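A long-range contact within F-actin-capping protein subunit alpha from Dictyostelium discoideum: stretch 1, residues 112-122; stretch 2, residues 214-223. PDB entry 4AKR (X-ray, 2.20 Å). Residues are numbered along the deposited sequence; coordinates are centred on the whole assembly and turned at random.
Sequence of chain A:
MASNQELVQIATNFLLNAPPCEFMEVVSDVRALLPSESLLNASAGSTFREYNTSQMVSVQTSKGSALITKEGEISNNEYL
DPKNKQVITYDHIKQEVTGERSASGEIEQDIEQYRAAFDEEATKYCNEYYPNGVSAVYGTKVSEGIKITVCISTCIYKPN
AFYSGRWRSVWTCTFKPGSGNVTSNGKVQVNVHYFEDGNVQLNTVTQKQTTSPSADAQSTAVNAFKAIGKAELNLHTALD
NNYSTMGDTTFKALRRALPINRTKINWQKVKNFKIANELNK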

# COMPACT_ATOMS: atom_id res chain seq x y z
N GLU A 112 -11.52 -13.81 -37.04
CA GLU A 112 -12.32 -12.68 -36.57
C GLU A 112 -13.70 -13.07 -36.06
O GLU A 112 -14.24 -12.39 -35.19
N GLN A 113 -14.27 -14.16 -36.58
CA GLN A 113 -15.60 -14.57 -36.13
C GLN A 113 -15.54 -15.06 -34.69
O GLN A 113 -16.53 -14.96 -33.96
N TYR A 114 -14.39 -15.58 -34.29
CA TYR A 114 -14.22 -16.04 -32.92
C TYR A 114 -14.00 -14.82 -32.03
O TYR A 114 -14.60 -14.70 -30.97
N ARG A 115 -13.14 -13.91 -32.47
CA ARG A 115 -12.87 -12.73 -31.69
C ARG A 115 -14.19 -11.96 -31.49
O ARG A 115 -14.51 -11.54 -30.38
N ALA A 116 -14.95 -11.80 -32.58
CA ALA A 116 -16.23 -11.07 -32.54
C ALA A 116 -17.25 -11.74 -31.62
O ALA A 116 -17.96 -11.07 -30.89
N ALA A 117 -17.33 -13.06 -31.68
CA ALA A 117 -18.25 -13.78 -30.82
C ALA A 117 -17.82 -13.60 -29.36
O ALA A 117 -18.67 -13.47 -28.48
N PHE A 118 -16.52 -13.58 -29.09
CA PHE A 118 -16.05 -13.37 -27.72
C PHE A 118 -16.28 -11.93 -27.28
O PHE A 118 -16.63 -11.65 -26.13
N ASP A 119 -16.08 -11.00 -28.21
CA ASP A 119 -16.25 -9.59 -27.91
C ASP A 119 -17.67 -9.28 -27.43
O ASP A 119 -17.84 -8.50 -26.50
N GLU A 120 -18.68 -9.88 -28.05
CA GLU A 120 -20.07 -9.64 -27.63
C GLU A 120 -20.26 -10.01 -26.16
O GLU A 120 -20.93 -9.32 -25.40
N GLU A 121 -19.67 -11.14 -25.77
CA GLU A 121 -19.79 -11.62 -24.41
C GLU A 121 -19.00 -10.77 -23.40
O GLU A 121 -19.50 -10.48 -22.31
N ALA A 122 -17.79 -10.37 -23.77
CA ALA A 122 -16.98 -9.56 -22.87
C ALA A 122 -17.68 -8.23 -22.59
O ALA A 122 -17.68 -7.74 -21.46
N SER A 214 -15.25 -26.25 -26.82
CA SER A 214 -14.90 -25.49 -28.01
C SER A 214 -15.71 -26.05 -29.18
O SER A 214 -15.37 -27.10 -29.73
N ALA A 215 -16.80 -25.36 -29.53
CA ALA A 215 -17.68 -25.77 -30.62
C ALA A 215 -17.88 -24.61 -31.59
O ALA A 215 -16.91 -24.02 -32.08
N ASP A 216 -19.14 -24.29 -31.88
CA ASP A 216 -19.44 -23.17 -32.76
C ASP A 216 -19.08 -21.87 -32.03
O ASP A 216 -19.31 -21.75 -30.83
N ALA A 217 -18.49 -20.93 -32.76
CA ALA A 217 -18.05 -19.64 -32.23
C ALA A 217 -18.96 -19.03 -31.16
O ALA A 217 -18.48 -18.69 -30.07
N GLN A 218 -20.25 -18.90 -31.46
CA GLN A 218 -21.19 -18.33 -30.50
C GLN A 218 -21.15 -19.07 -29.16
O GLN A 218 -21.07 -18.44 -28.09
N SER A 219 -21.22 -20.40 -29.22
CA SER A 219 -21.20 -21.24 -28.01
C SER A 219 -19.88 -21.16 -27.26
O SER A 219 -19.86 -20.98 -26.05
N THR A 220 -18.79 -21.31 -28.00
CA THR A 220 -17.45 -21.27 -27.44
C THR A 220 -17.28 -20.02 -26.59
O THR A 220 -16.74 -20.07 -25.48
N ALA A 221 -17.77 -18.89 -27.10
CA ALA A 221 -17.69 -17.62 -26.40
C ALA A 221 -18.57 -17.60 -25.16
O ALA A 221 -18.13 -17.24 -24.07
N VAL A 222 -19.83 -18.00 -25.34
CA VAL A 222 -20.79 -18.02 -24.25
C VAL A 222 -20.35 -18.92 -23.10
O VAL A 222 -20.43 -18.53 -21.93
N ASN A 223 -19.88 -20.11 -23.44
CA ASN A 223 -19.45 -21.04 -22.41
C ASN A 223 -18.13 -20.66 -21.79
O ASN A 223 -17.85 -21.05 -20.66

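Helices can approach closely where small residues line the seam, and the alpha subunit of F-actin-capping protein gives a compact example. Helix 112-122 and helix 217-223 run in broadly the same direction, their axes 40° apart and 8.2 Å from each other at closest approach, and no direct hydrogen bond crosses between the two stretches.

Glu 112 takes no part in the contact. Its carboxylate instead forms a salt bridge with Arg 115 (NE to OE1, 3.0 Å). Arg 115, t at chi1 and chi2 and p at chi3, also places NH1 2.9 Å from OD2 of Asp 119, a second salt bridge. Gln 113, rotamer m, contributes mainly backbone: its O lies 4.0 Å from CB of Ala 217. The CA-to-CB bond of Tyr 114 points sideways, but with chi1 at -80° the ring end comes nearer, placing CE1 3.5 Å from CA of Ala 217, with OG1 of Thr 220 and O of Ala 215 at the ring edge, near its plane.

The methyl of Ala 117 points toward the partner helix, CB lying 4.1 Å from CB of Ala 217 and 4.0 Å from CB of Ala 221; its carbonyl O makes the shortest contact between the stretches, 3.3 Å from CB of Ala 221. Phe 118, also m, turns a ring face to Ala 221, whose CA makes a CH-pi contact 3.9 Å from the ring centroid, while CZ meets CG2 of Thr 220 at 3.8 Å near the ring plane.

Glu 121 extends the contact with CG and the carboxylate carbon CD. Folded by chi1 and chi2 both m, it sets CG 3.9 Å from CB of Ala 221 and CD 3.8 Å from CG2 of Val 222. A water lies within donating reach of Val 222 O (3.1 Å) and, weakly, Glu 121 OE1 (3.4 Å), with other acceptors competing for its protons.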

# COMPACT_ATOMS: atom_id res chain seq x y z
CB GLU A 112 -12.43 -11.64 -37.69
CG GLU A 112 -13.37 -10.46 -37.44
CD GLU A 112 -13.00 -9.64 -36.21
OE1 GLU A 112 -11.86 -9.74 -35.72
OE2 GLU A 112 -13.88 -8.88 -35.73
CB GLN A 113 -16.18 -15.67 -37.04
CG GLN A 113 -16.49 -15.18 -38.45
CD GLN A 113 -17.41 -16.11 -39.23
OE1 GLN A 113 -17.70 -15.87 -40.40
NE2 GLN A 113 -17.87 -17.18 -38.58
CB TYR A 114 -13.04 -17.02 -32.81
CG TYR A 114 -13.41 -18.41 -33.26
CD1 TYR A 114 -14.26 -19.20 -32.48
CD2 TYR A 114 -13.00 -18.91 -34.50
CE1 TYR A 114 -14.70 -20.46 -32.92
CE2 TYR A 114 -13.43 -20.16 -34.95
CZ TYR A 114 -14.28 -20.93 -34.16
OH TYR A 114 -14.72 -22.16 -34.61
CB ARG A 115 -11.84 -11.84 -32.39
CG ARG A 115 -11.20 -10.79 -31.48
CD ARG A 115 -10.76 -9.58 -32.27
NE ARG A 115 -11.91 -8.92 -32.88
CZ ARG A 115 -12.79 -8.19 -32.20
NH1 ARG A 115 -12.65 -7.99 -30.90
NH2 ARG A 115 -13.84 -7.70 -32.83
CB ALA A 116 -16.80 -10.92 -33.96
CB ALA A 117 -18.28 -15.25 -31.18
CB PHE A 118 -14.56 -13.69 -27.57
CG PHE A 118 -14.27 -15.14 -27.31
CD1 PHE A 118 -14.57 -16.12 -28.26
CD2 PHE A 118 -13.68 -15.54 -26.11
CE1 PHE A 118 -14.29 -17.47 -28.02
CE2 PHE A 118 -13.39 -16.89 -25.86
CZ PHE A 118 -13.69 -17.85 -26.82
CB ASP A 119 -15.87 -8.74 -29.13
CG ASP A 119 -15.41 -7.36 -28.75
OD1 ASP A 119 -15.62 -6.97 -27.58
OD2 ASP A 119 -14.84 -6.65 -29.61
CB GLU A 120 -21.08 -10.46 -28.45
CG GLU A 120 -21.24 -10.08 -29.92
CD GLU A 120 -22.38 -10.86 -30.60
OE1 GLU A 120 -22.54 -12.07 -30.32
OE2 GLU A 120 -23.11 -10.26 -31.42
CB GLU A 121 -19.36 -13.09 -24.33
CG GLU A 121 -20.21 -14.02 -25.19
CD GLU A 121 -21.69 -13.92 -24.86
OE1 GLU A 121 -22.06 -14.08 -23.67
OE2 GLU A 121 -22.50 -13.68 -25.79
CB ALA A 122 -15.61 -9.31 -23.49
CB SER A 214 -13.41 -25.63 -28.32
OG SER A 214 -13.10 -25.06 -29.58
CB ALA A 215 -19.02 -26.22 -30.06
CB ASP A 216 -20.93 -23.17 -33.15
CG ASP A 216 -21.85 -23.20 -31.95
OD1 ASP A 216 -22.13 -24.30 -31.41
OD2 ASP A 216 -22.30 -22.11 -31.53
CB ALA A 217 -17.86 -18.65 -33.38
CB GLN A 218 -22.62 -18.37 -31.04
CG GLN A 218 -22.92 -17.37 -32.17
CD GLN A 218 -22.50 -17.87 -33.55
OE1 GLN A 218 -22.25 -19.06 -33.75
NE2 GLN A 218 -22.44 -16.95 -34.50
CB SER A 219 -21.46 -22.71 -28.38
OG SER A 219 -22.77 -22.87 -28.89
CB THR A 220 -16.40 -21.26 -28.57
OG1 THR A 220 -16.56 -22.43 -29.38
CG2 THR A 220 -15.00 -21.25 -28.02
CB ALA A 221 -18.09 -16.48 -27.33
CB VAL A 222 -22.18 -18.50 -24.75
CG1 VAL A 222 -23.11 -18.75 -23.57
CG2 VAL A 222 -22.78 -17.44 -25.66
CB ASN A 223 -19.42 -22.46 -22.98
CG ASN A 223 -20.79 -22.91 -23.45
OD1 ASN A 223 -21.79 -22.71 -22.76
ND2 ASN A 223 -20.85 -23.51 -24.63
O HOH W 1 -21.77 -15.96 -20.84